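Local coordinates for protein NAD nucleotidase (Haemophilus influenzae, PDB 3ZTV) that hydrolyses NAD to adenosine and nicotinamide riboside in the periplasm, and dephosphorylates nucleoside 5'-monophosphates, most actively AMP, at residues D20-L25 / W265-V270; E26-R31 / V41-F46; V65-D70 / H96-G101; G225-L230 / V261-A266. One frame throughout, in Å; residues are numbered along the deposited sequence.

Contact 1 (D20-L25 / W265-V270). With ZN (zinc ion), chain C.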
# COMPACT_ATOMS: atom_id res chain seq x y z
N ASP A 20 -10.72 -12.26 -20.66
CA ASP A 20 -11.89 -11.40 -20.83
C ASP A 20 -12.87 -11.94 -21.87
O ASP A 20 -13.41 -11.21 -22.71
CB ASP A 20 -11.47 -9.97 -21.18
CG ASP A 20 -10.74 -9.29 -20.04
OD1 ASP A 20 -11.40 -8.70 -19.15
OD2 ASP A 20 -9.49 -9.33 -20.02
N HIS A 21 -13.12 -13.24 -21.82
CA HIS A 21 -14.11 -13.78 -22.75
C HIS A 21 -15.55 -13.35 -22.44
O HIS A 21 -16.39 -13.33 -23.34
CB HIS A 21 -13.94 -15.30 -23.02
CG HIS A 21 -14.65 -16.21 -22.06
ND1 HIS A 21 -14.02 -16.77 -20.96
CD2 HIS A 21 -15.90 -16.75 -22.09
CE1 HIS A 21 -14.87 -17.57 -20.33
NE2 HIS A 21 -16.01 -17.58 -21.01
N HIS A 22 -15.82 -12.97 -21.19
CA HIS A 22 -17.09 -12.33 -20.83
C HIS A 22 -18.32 -13.11 -21.34
O HIS A 22 -19.26 -12.52 -21.89
CB HIS A 22 -17.12 -10.89 -21.33
CG HIS A 22 -16.34 -9.93 -20.48
ND1 HIS A 22 -16.81 -9.44 -19.28
CD2 HIS A 22 -15.14 -9.34 -20.67
CE1 HIS A 22 -15.92 -8.62 -18.76
NE2 HIS A 22 -14.90 -8.52 -19.60
N SER A 23 -18.27 -14.42 -21.20
CA SER A 23 -19.40 -15.28 -21.55
C SER A 23 -19.75 -15.28 -23.04
O SER A 23 -20.87 -15.67 -23.41
CB SER A 23 -20.64 -14.94 -20.69
OG SER A 23 -20.36 -15.13 -19.32
N TYR A 24 -18.79 -14.89 -23.89
CA TYR A 24 -18.99 -14.96 -25.34
C TYR A 24 -18.70 -16.37 -25.83
O TYR A 24 -17.60 -16.67 -26.33
CB TYR A 24 -18.11 -13.94 -26.08
CG TYR A 24 -18.71 -12.56 -26.13
CD1 TYR A 24 -18.79 -11.77 -24.99
CD2 TYR A 24 -19.22 -12.05 -27.32
CE1 TYR A 24 -19.35 -10.51 -25.03
CE2 TYR A 24 -19.79 -10.79 -27.37
CZ TYR A 24 -19.85 -10.02 -26.22
OH TYR A 24 -20.41 -8.77 -26.29
N LEU A 25 -19.68 -17.25 -25.69
CA LEU A 25 -19.50 -18.63 -26.12
C LEU A 25 -19.60 -18.77 -27.64
O LEU A 25 -18.96 -19.65 -28.23
CB LEU A 25 -20.51 -19.56 -25.45
CG LEU A 25 -20.06 -20.20 -24.13
CD1 LEU A 25 -19.60 -19.16 -23.12
CD2 LEU A 25 -21.17 -21.07 -23.55
N TRP A 265 -6.68 -9.32 -26.49
CA TRP A 265 -7.93 -8.68 -26.91
C TRP A 265 -9.05 -9.02 -25.92
O TRP A 265 -8.85 -8.85 -24.71
CB TRP A 265 -8.26 -9.04 -28.37
CG TRP A 265 -9.06 -8.00 -29.12
CD1 TRP A 265 -9.45 -6.77 -28.67
CD2 TRP A 265 -9.54 -8.10 -30.47
NE1 TRP A 265 -10.15 -6.11 -29.65
CE2 TRP A 265 -10.22 -6.90 -30.76
CE3 TRP A 265 -9.46 -9.09 -31.46
CZ2 TRP A 265 -10.83 -6.67 -32.00
CZ3 TRP A 265 -10.06 -8.86 -32.68
CH2 TRP A 265 -10.74 -7.66 -32.94
N ALA A 266 -10.20 -9.49 -26.40
CA ALA A 266 -11.30 -9.90 -25.52
C ALA A 266 -12.33 -10.71 -26.30
O ALA A 266 -12.19 -10.91 -27.51
CB ALA A 266 -11.95 -8.68 -24.87
N TYR A 267 -13.36 -11.16 -25.58
CA TYR A 267 -14.58 -11.74 -26.18
C TYR A 267 -14.30 -12.95 -27.08
O TYR A 267 -14.85 -13.08 -28.18
CB TYR A 267 -15.40 -10.68 -26.93
CG TYR A 267 -15.88 -9.50 -26.10
CD1 TYR A 267 -15.85 -9.54 -24.71
CD2 TYR A 267 -16.37 -8.36 -26.71
CE1 TYR A 267 -16.29 -8.45 -23.95
CE2 TYR A 267 -16.82 -7.28 -25.96
CZ TYR A 267 -16.78 -7.33 -24.58
OH TYR A 267 -17.21 -6.26 -23.82
N SER A 268 -13.44 -13.84 -26.58
CA SER A 268 -13.04 -15.09 -27.23
C SER A 268 -12.46 -14.93 -28.64
O SER A 268 -12.50 -15.87 -29.43
CB SER A 268 -14.14 -16.18 -27.17
OG SER A 268 -15.36 -15.78 -27.78
N ALA A 269 -11.85 -13.78 -28.94
CA ALA A 269 -11.41 -13.49 -30.31
C ALA A 269 -10.00 -13.95 -30.64
O ALA A 269 -9.69 -14.15 -31.82
CB ALA A 269 -11.54 -12.00 -30.60
N VAL A 270 -9.15 -14.11 -29.62
CA VAL A 270 -7.72 -14.31 -29.83
C VAL A 270 -7.16 -15.38 -28.92
O VAL A 270 -7.52 -15.44 -27.73
CB VAL A 270 -6.92 -12.98 -29.59
CG1 VAL A 270 -5.41 -13.23 -29.39
CG2 VAL A 270 -7.16 -12.02 -30.74
ZN ZN C . -13.07 -7.61 -19.06
O HOH W 1 -12.53 -6.05 -17.83
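Tyr-24 and Tyr-267 form an offset stack, with ring centroids 4.2 Å apart and planes only 12° from parallel. The overlap is uneven: CE1 of Tyr-24 sits over the centre of the Tyr-267 ring, 3.6 Å above its plane, whereas CG of Tyr-267 lies toward the rim of the Tyr-24 ring. Next to it, CB of Tyr-267 makes a CH-pi contact over the same Tyr-24 face. His-22 joins the cluster obliquely, its CD2 lying 3.6 Å from CE1 of Tyr-267 near the plane of the tyrosine ring.

In the metal site, Asp-20 OD1 and His-22 NE2 bind one zinc ion at 2.0 and 2.1 Å, and Asp-70 OD2 and a water also bind it. This Asp-x-His sequence after strand 11-18 is the first metal-binding motif of the calcineurin-like phosphoesterase fold. Asp-20 OD2 accepts a hydrogen bond from Asp-226 N. ND1 of His-22 is hydrogen-bonded to Thr-73 O, which helps fix the ring.

The two type I' turns, His-21 to Tyr-24 and Ala-266 to Ala-269, lie against each other. Tyr-267 N, in the second, donates to Asp-20 O, just before the first, at 2.9 Å with an almost straight N-H (171°), although the donor stands above the carbonyl plane. Ser-268 OG lies 2.8 Å from Tyr-24 O and equally near Tyr-267 O; its single proton may serve either, while Gly-45 N also bonds to OG.

Contact 2 (E26-R31 / V41-F46)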
# COMPACT_ATOMS: atom_id res chain seq x y z
N GLU A 26 -20.39 -17.91 -28.27
CA GLU A 26 -20.57 -17.94 -29.72
C GLU A 26 -19.68 -16.89 -30.35
O GLU A 26 -19.23 -15.97 -29.68
CB GLU A 26 -22.04 -17.67 -30.08
CG GLU A 26 -23.02 -18.74 -29.60
CD GLU A 26 -24.43 -18.51 -30.13
OE1 GLU A 26 -24.59 -18.34 -31.36
OE2 GLU A 26 -25.38 -18.50 -29.32
N PRO A 27 -19.45 -17.00 -31.67
CA PRO A 27 -18.74 -15.95 -32.41
C PRO A 27 -19.51 -14.63 -32.36
O PRO A 27 -20.70 -14.62 -32.01
CB PRO A 27 -18.72 -16.49 -33.85
CG PRO A 27 -18.87 -17.97 -33.70
CD PRO A 27 -19.82 -18.13 -32.54
N HIS A 28 -18.85 -13.53 -32.70
CA HIS A 28 -19.54 -12.25 -32.86
C HIS A 28 -18.99 -11.52 -34.09
O HIS A 28 -17.93 -11.85 -34.61
CB HIS A 28 -19.45 -11.40 -31.59
CG HIS A 28 -18.07 -10.92 -31.27
ND1 HIS A 28 -17.12 -11.73 -30.67
CD2 HIS A 28 -17.48 -9.72 -31.45
CE1 HIS A 28 -16.00 -11.04 -30.50
NE2 HIS A 28 -16.19 -9.82 -30.97
N GLU A 29 -19.73 -10.52 -34.55
CA GLU A 29 -19.35 -9.81 -35.76
C GLU A 29 -18.33 -8.71 -35.49
O GLU A 29 -18.36 -8.05 -34.44
CB GLU A 29 -20.60 -9.23 -36.41
CG GLU A 29 -20.40 -8.64 -37.79
CD GLU A 29 -21.72 -8.21 -38.40
OE1 GLU A 29 -22.42 -9.06 -38.98
OE2 GLU A 29 -22.06 -7.01 -38.28
N THR A 30 -17.41 -8.51 -36.44
CA THR A 30 -16.52 -7.36 -36.41
C THR A 30 -16.27 -6.90 -37.85
O THR A 30 -16.69 -7.57 -38.80
CB THR A 30 -15.18 -7.69 -35.70
OG1 THR A 30 -14.52 -6.48 -35.32
CG2 THR A 30 -14.27 -8.50 -36.61
N ARG A 31 -15.60 -5.77 -38.02
CA ARG A 31 -15.30 -5.27 -39.35
C ARG A 31 -13.80 -5.14 -39.57
O ARG A 31 -13.08 -4.65 -38.70
CB ARG A 31 -16.00 -3.93 -39.59
CG ARG A 31 -17.51 -4.01 -39.47
CD ARG A 31 -18.15 -2.71 -39.90
NE ARG A 31 -19.56 -2.66 -39.53
CZ ARG A 31 -20.38 -1.68 -39.89
NH1 ARG A 31 -19.93 -0.67 -40.62
NH2 ARG A 31 -21.65 -1.71 -39.51
N VAL A 41 -17.22 -9.66 -40.85
CA VAL A 41 -16.82 -11.05 -40.65
C VAL A 41 -17.21 -11.49 -39.25
O VAL A 41 -17.51 -10.65 -38.40
CB VAL A 41 -15.29 -11.23 -40.83
CG1 VAL A 41 -14.86 -10.76 -42.21
CG2 VAL A 41 -14.52 -10.49 -39.73
N ASP A 42 -17.24 -12.80 -39.02
CA ASP A 42 -17.44 -13.34 -37.68
C ASP A 42 -16.11 -13.78 -37.08
O ASP A 42 -15.28 -14.38 -37.78
CB ASP A 42 -18.40 -14.53 -37.71
CG ASP A 42 -19.82 -14.11 -38.06
OD1 ASP A 42 -20.25 -13.03 -37.61
OD2 ASP A 42 -20.49 -14.86 -38.81
N ILE A 43 -15.91 -13.46 -35.80
CA ILE A 43 -14.70 -13.87 -35.07
C ILE A 43 -15.06 -14.52 -33.75
O ILE A 43 -16.14 -14.31 -33.19
CB ILE A 43 -13.76 -12.68 -34.78
CG1 ILE A 43 -14.51 -11.51 -34.13
CG2 ILE A 43 -13.06 -12.22 -36.06
CD1 ILE A 43 -13.59 -10.45 -33.53
N GLY A 44 -14.14 -15.34 -33.25
CA GLY A 44 -14.23 -15.82 -31.89
C GLY A 44 -15.16 -16.99 -31.65
O GLY A 44 -15.43 -17.79 -32.54
N GLY A 45 -15.65 -17.07 -30.42
CA GLY A 45 -16.43 -18.20 -29.96
C GLY A 45 -15.55 -19.23 -29.29
O GLY A 45 -14.38 -19.40 -29.66
N PHE A 46 -16.09 -19.92 -28.29
CA PHE A 46 -15.28 -20.85 -27.52
C PHE A 46 -14.95 -22.15 -28.24
O PHE A 46 -13.99 -22.82 -27.87
CB PHE A 46 -15.87 -21.11 -26.13
CG PHE A 46 -14.88 -20.91 -25.01
CD1 PHE A 46 -14.00 -21.92 -24.65
CD2 PHE A 46 -14.82 -19.70 -24.34
CE1 PHE A 46 -13.09 -21.73 -23.64
CE2 PHE A 46 -13.89 -19.51 -23.32
CZ PHE A 46 -13.03 -20.53 -22.97
O HOH W 2 -17.04 -14.25 -29.66
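His-28 and Ile-43 meet both through their backbones and through their side chains. His-28 N donates to Ile-43 O at 2.9 Å and Ile-43 N returns the bond to His-28 O at 2.8 Å, the reciprocal ring of an antiparallel hydrogen-bonded pair. Thr-30 and Val-41 repeat it two residues on. Over one face of the His-28 imidazole lies Ile-43 CG1, 4.1 Å from the ring centroid and displaced toward the rim; CG of His-28 lies between its backbone N and carbonyl carbon (chi1 67°), which turns the ring toward Ile-43. From Ile-43, CD1 continues to Thr-30 CG2 at 3.7 Å, and Thr-30 CG2 in turn touches Val-41 CG2.

These pairs form the beta hairpin of strands 28-34 and 37-43, whose other side carries Glu-29 and Asp-42 as a non-hydrogen-bonded pair. Their carboxylate oxygens, Glu-29 OE1 and Asp-42 OD1, are 4.7 Å apart, and Lys-299 bridges them with a salt bridge to each.

Further out, the loop end is fastened by a water in the plane of the His-28 ring, hydrogen-bonded to ND1 at 2.7 Å and donating to Glu-26 O. Pro-27 CA presses on Ile-43 O at 3.2 Å, and Glu-26 C comes within 3.5 Å of CA of Gly-45, the N-cap residue of helix 46-59. Tyr-24 makes an edge-to-face pair with the His-28 ring, and Met-295 packs on Ile-43.

Contact 3 (V65-D70 / H96-G101). With ZN (zinc ion), chain C; ZN (zinc ion), chain B.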
# COMPACT_ATOMS: atom_id res chain seq x y z
N VAL A 65 -1.17 -23.17 -20.48
CA VAL A 65 -2.42 -22.68 -21.03
C VAL A 65 -3.16 -21.87 -19.97
O VAL A 65 -3.51 -22.39 -18.92
CB VAL A 65 -3.27 -23.85 -21.56
CG1 VAL A 65 -4.54 -23.34 -22.21
CG2 VAL A 65 -2.46 -24.67 -22.56
N LEU A 66 -3.38 -20.58 -20.25
CA LEU A 66 -3.80 -19.62 -19.22
C LEU A 66 -5.03 -18.80 -19.59
O LEU A 66 -5.24 -18.45 -20.76
CB LEU A 66 -2.66 -18.64 -18.93
CG LEU A 66 -1.29 -19.25 -18.60
CD1 LEU A 66 -0.24 -18.15 -18.55
CD2 LEU A 66 -1.32 -20.04 -17.30
N HIS A 67 -5.81 -18.46 -18.57
CA HIS A 67 -6.96 -17.57 -18.71
C HIS A 67 -6.80 -16.40 -17.72
O HIS A 67 -6.76 -16.62 -16.51
CB HIS A 67 -8.26 -18.32 -18.45
CG HIS A 67 -9.49 -17.56 -18.81
ND1 HIS A 67 -9.76 -16.28 -18.36
CD2 HIS A 67 -10.54 -17.91 -19.59
CE1 HIS A 67 -10.92 -15.87 -18.86
NE2 HIS A 67 -11.42 -16.85 -19.60
N ALA A 68 -6.65 -15.18 -18.23
CA ALA A 68 -6.34 -14.04 -17.36
C ALA A 68 -7.54 -13.29 -16.76
O ALA A 68 -7.40 -12.11 -16.38
CB ALA A 68 -5.40 -13.07 -18.08
N GLY A 69 -8.70 -13.95 -16.65
CA GLY A 69 -9.82 -13.40 -15.89
C GLY A 69 -10.97 -12.79 -16.68
O GLY A 69 -10.91 -12.65 -17.91
N ASP A 70 -12.05 -12.47 -15.96
CA ASP A 70 -13.34 -12.08 -16.56
C ASP A 70 -13.83 -13.14 -17.55
O ASP A 70 -14.11 -12.88 -18.74
CB ASP A 70 -13.27 -10.72 -17.26
CG ASP A 70 -13.36 -9.53 -16.30
OD1 ASP A 70 -13.54 -9.71 -15.07
OD2 ASP A 70 -13.26 -8.40 -16.82
N HIS A 96 -4.47 -24.66 -17.69
CA HIS A 96 -3.70 -24.95 -16.48
C HIS A 96 -4.06 -24.04 -15.31
O HIS A 96 -4.07 -24.47 -14.16
CB HIS A 96 -2.20 -24.82 -16.75
CG HIS A 96 -1.67 -25.82 -17.74
ND1 HIS A 96 -1.60 -27.17 -17.49
CD2 HIS A 96 -1.18 -25.64 -18.98
CE1 HIS A 96 -1.09 -27.78 -18.54
NE2 HIS A 96 -0.81 -26.87 -19.46
N TYR A 97 -4.31 -22.76 -15.60
CA TYR A 97 -4.63 -21.77 -14.56
C TYR A 97 -5.58 -20.70 -15.05
O TYR A 97 -5.54 -20.31 -16.22
CB TYR A 97 -3.36 -21.08 -14.03
CG TYR A 97 -2.29 -22.05 -13.53
CD1 TYR A 97 -2.38 -22.61 -12.27
CD2 TYR A 97 -1.20 -22.39 -14.33
CE1 TYR A 97 -1.42 -23.50 -11.82
CE2 TYR A 97 -0.24 -23.28 -13.88
CZ TYR A 97 -0.35 -23.82 -12.63
OH TYR A 97 0.62 -24.70 -12.20
N PHE A 98 -6.41 -20.22 -14.12
CA PHE A 98 -7.34 -19.12 -14.31
C PHE A 98 -7.09 -18.15 -13.17
O PHE A 98 -6.92 -18.59 -12.02
CB PHE A 98 -8.76 -19.68 -14.21
CG PHE A 98 -9.88 -18.65 -14.14
CD1 PHE A 98 -10.12 -17.76 -15.17
CD2 PHE A 98 -10.74 -18.64 -13.04
CE1 PHE A 98 -11.16 -16.85 -15.10
CE2 PHE A 98 -11.78 -17.74 -12.98
CZ PHE A 98 -12.01 -16.85 -14.00
N THR A 99 -7.06 -16.85 -13.45
CA THR A 99 -7.00 -15.86 -12.37
C THR A 99 -8.32 -15.09 -12.30
O THR A 99 -9.01 -14.91 -13.30
CB THR A 99 -5.77 -14.91 -12.48
OG1 THR A 99 -5.46 -14.37 -11.19
CG2 THR A 99 -6.03 -13.78 -13.45
N LEU A 100 -8.67 -14.65 -11.09
CA LEU A 100 -9.89 -13.85 -10.92
C LEU A 100 -9.78 -12.47 -11.55
O LEU A 100 -8.76 -11.79 -11.40
CB LEU A 100 -10.21 -13.70 -9.43
CG LEU A 100 -10.38 -14.98 -8.61
CD1 LEU A 100 -10.56 -14.63 -7.15
CD2 LEU A 100 -11.57 -15.78 -9.14
N GLY A 101 -10.82 -12.07 -12.27
CA GLY A 101 -10.96 -10.71 -12.73
C GLY A 101 -11.87 -9.90 -11.82
O GLY A 101 -12.14 -10.28 -10.66
ZN ZN C . -13.07 -7.61 -19.06
ZN ZN B . -11.86 -6.92 -16.14
O HOH W 1 -12.53 -6.05 -17.83
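Val-65, His-96 and His-67 lose the most surface here. Val-65 O accepts His-96 N at 2.8 Å, with a second, weak bond from Tyr-97 N; the side chains of Val-65 and His-96 cross at about a right angle, though the exact placement of the His-96 ring is doubtful.

His-67 pairs in parallel with Phe-98. Its N donates to Tyr-97 O at 3.0 Å and its O accepts Thr-99 N. CG of His-67 stands anti to the backbone N (chi1 -169°), which lays the imidazole alongside Phe-98, whose edge is turned to its face (centroids 5.1 Å apart, planes at 80°). Both nitrogens hold the ring: ND1 accepts Gly-69 N exactly in the ring plane at 3.1 Å, and NE2 meets ND1 of His-21.

Beyond the strands, the Gly-Asp and Gly-Asn-His-Glu metal motifs of the phosphoesterase fold run together. Asp-70 OD2 bridges both zinc ions, 2.4 Å from the zinc held by Asp-20 and His-22 and 2.1 Å from the one held by Asn-102 and Asp-226, and its OD1 accepts His-103 N.

Strand 63-67 lies between strands 11-18 and 97-99; Leu-66 and Tyr-97 pack on strands 151-159 and 198-203, and Val-65 and His-96 touch helix 46-59.

Contact 4 (G225-L230 / V261-A266). With ZN (zinc ion), chain B.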
# COMPACT_ATOMS: atom_id res chain seq x y z
N GLY A 225 -5.01 -9.33 -18.32
CA GLY A 225 -6.42 -9.11 -18.58
C GLY A 225 -6.88 -7.78 -18.04
O GLY A 225 -6.14 -7.08 -17.35
N ASP A 226 -8.13 -7.45 -18.38
CA ASP A 226 -8.91 -6.29 -17.93
C ASP A 226 -9.05 -5.14 -18.91
O ASP A 226 -10.12 -4.51 -18.96
CB ASP A 226 -8.52 -5.74 -16.54
CG ASP A 226 -9.56 -4.75 -16.00
OD1 ASP A 226 -10.72 -5.14 -15.75
OD2 ASP A 226 -9.23 -3.55 -15.81
N SER A 227 -7.99 -4.84 -19.64
CA SER A 227 -8.00 -3.71 -20.57
C SER A 227 -8.60 -4.02 -21.95
O SER A 227 -8.98 -3.09 -22.67
CB SER A 227 -6.58 -3.11 -20.71
OG SER A 227 -5.55 -4.10 -20.63
N HIS A 228 -8.70 -5.30 -22.30
CA HIS A 228 -9.32 -5.71 -23.57
C HIS A 228 -8.51 -5.23 -24.80
O HIS A 228 -9.05 -5.12 -25.92
CB HIS A 228 -10.76 -5.16 -23.70
CG HIS A 228 -11.79 -5.79 -22.79
ND1 HIS A 228 -11.54 -6.38 -21.57
CD2 HIS A 228 -13.13 -5.85 -22.96
CE1 HIS A 228 -12.69 -6.79 -21.05
NE2 HIS A 228 -13.67 -6.49 -21.88
N TYR A 229 -7.22 -4.93 -24.63
CA TYR A 229 -6.40 -4.45 -25.74
C TYR A 229 -5.96 -5.56 -26.67
O TYR A 229 -5.47 -6.62 -26.23
CB TYR A 229 -5.13 -3.77 -25.23
CG TYR A 229 -5.32 -2.46 -24.49
CD1 TYR A 229 -6.51 -1.74 -24.57
CD2 TYR A 229 -4.29 -1.94 -23.72
CE1 TYR A 229 -6.65 -0.53 -23.89
CE2 TYR A 229 -4.42 -0.73 -23.05
CZ TYR A 229 -5.60 -0.04 -23.13
OH TYR A 229 -5.73 1.16 -22.45
N LEU A 230 -6.10 -5.31 -27.98
CA LEU A 230 -5.48 -6.16 -28.99
C LEU A 230 -3.99 -5.82 -29.06
O LEU A 230 -3.61 -4.70 -29.45
CB LEU A 230 -6.14 -5.97 -30.37
CG LEU A 230 -5.53 -6.76 -31.53
CD1 LEU A 230 -5.57 -8.27 -31.31
CD2 LEU A 230 -6.21 -6.41 -32.85
N VAL A 261 5.16 -8.27 -21.50
CA VAL A 261 3.77 -8.03 -21.12
C VAL A 261 2.88 -8.18 -22.35
O VAL A 261 3.18 -7.63 -23.41
CB VAL A 261 3.60 -6.59 -20.58
CG1 VAL A 261 2.14 -6.29 -20.22
CG2 VAL A 261 4.54 -6.33 -19.40
N MET A 262 1.78 -8.92 -22.23
CA MET A 262 0.88 -9.04 -23.37
C MET A 262 -0.54 -9.41 -22.95
O MET A 262 -0.74 -10.09 -21.95
CB MET A 262 1.40 -10.05 -24.41
CG MET A 262 1.31 -11.51 -24.01
SD MET A 262 2.45 -12.02 -22.71
CE MET A 262 2.27 -13.80 -22.87
N GLU A 263 -1.51 -8.95 -23.75
CA GLU A 263 -2.93 -9.26 -23.58
C GLU A 263 -3.43 -9.89 -24.88
O GLU A 263 -2.74 -9.84 -25.92
CB GLU A 263 -3.72 -7.98 -23.27
CG GLU A 263 -5.13 -8.19 -22.76
CD GLU A 263 -5.73 -6.94 -22.15
OE1 GLU A 263 -5.31 -5.82 -22.48
OE2 GLU A 263 -6.65 -7.07 -21.32
N GLY A 264 -4.63 -10.48 -24.83
CA GLY A 264 -5.22 -11.18 -25.96
C GLY A 264 -6.59 -10.64 -26.36
O GLY A 264 -7.54 -11.40 -26.57
N TRP A 265 -6.68 -9.32 -26.49
CA TRP A 265 -7.93 -8.68 -26.91
C TRP A 265 -9.05 -9.02 -25.92
O TRP A 265 -8.85 -8.85 -24.71
CB TRP A 265 -8.26 -9.04 -28.37
CG TRP A 265 -9.06 -8.00 -29.12
CD1 TRP A 265 -9.45 -6.77 -28.67
CD2 TRP A 265 -9.54 -8.10 -30.47
NE1 TRP A 265 -10.15 -6.11 -29.65
CE2 TRP A 265 -10.22 -6.90 -30.76
CE3 TRP A 265 -9.46 -9.09 -31.46
CZ2 TRP A 265 -10.83 -6.67 -32.00
CZ3 TRP A 265 -10.06 -8.86 -32.68
CH2 TRP A 265 -10.74 -7.66 -32.94
N ALA A 266 -10.20 -9.49 -26.40
CA ALA A 266 -11.30 -9.90 -25.52
C ALA A 266 -12.33 -10.71 -26.30
O ALA A 266 -12.19 -10.91 -27.51
CB ALA A 266 -11.95 -8.68 -24.87
ZN ZN B . -11.86 -6.92 -16.14
O HOH W 1 -12.53 -6.05 -17.83
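The Gly-Asp-Ser-His loop, which lies where the calcineurin-like fold usually has its Gly-His-x-His metal motif and brings Asp-226 OD1 to the second zinc ion at 2.1 Å, is gripped by Glu-263 at the end of strand 258-263. CG of Glu-263 is anti to the backbone N (chi1 -166°) and the chain stays extended beyond it, which carries the carboxylate into the loop. Ser-227 OG donates to OE1 at a short 2.5 Å on the syn side, and Tyr-229 N reaches the same OE1 at 3.0 Å from the opposite face, 75° out of the carboxylate plane. His-228 N donates to OE2 at 2.9 Å, again from above the plane.

Trp-265 N donates to Tyr-229 O, and CB of Leu-230 makes a CH-pi contact over the Trp-265 five-membered ring, 3.8 Å from its centroid. At the edge of that ring, CD1 lies 3.2 Å from His-228 O. Ala-266 CB rests over one face of the His-228 ring, 3.8 Å from its centroid.

With three donors on a buried carboxylate, Glu-263 is probably ionised; its acceptors hold the backbone beside the zinc ligand, while Lys-163 forms a salt bridge with OD2 of Asp-226.

From the N terminus, residues 20-25 open contact 1, which closes only at 265-270, some 240 residues later, so that contacts 2 and 3 fall wholly within its span. Contact 2 follows directly as a hairpin, then contact 3 joins neighbouring strands of the first sheet across a mostly helical connection. Contact 4 begins at 225-230 and ends on the same stretch as contact 1, sharing Trp-265 and Ala-266. Contacts 2, 3 and 4 succeed one another without crossing. Contacts 1 and 3 meet at one zinc ion, contacts 3 and 4 at the other, and one water belongs to all three, tying both central sheets to the dinuclear site.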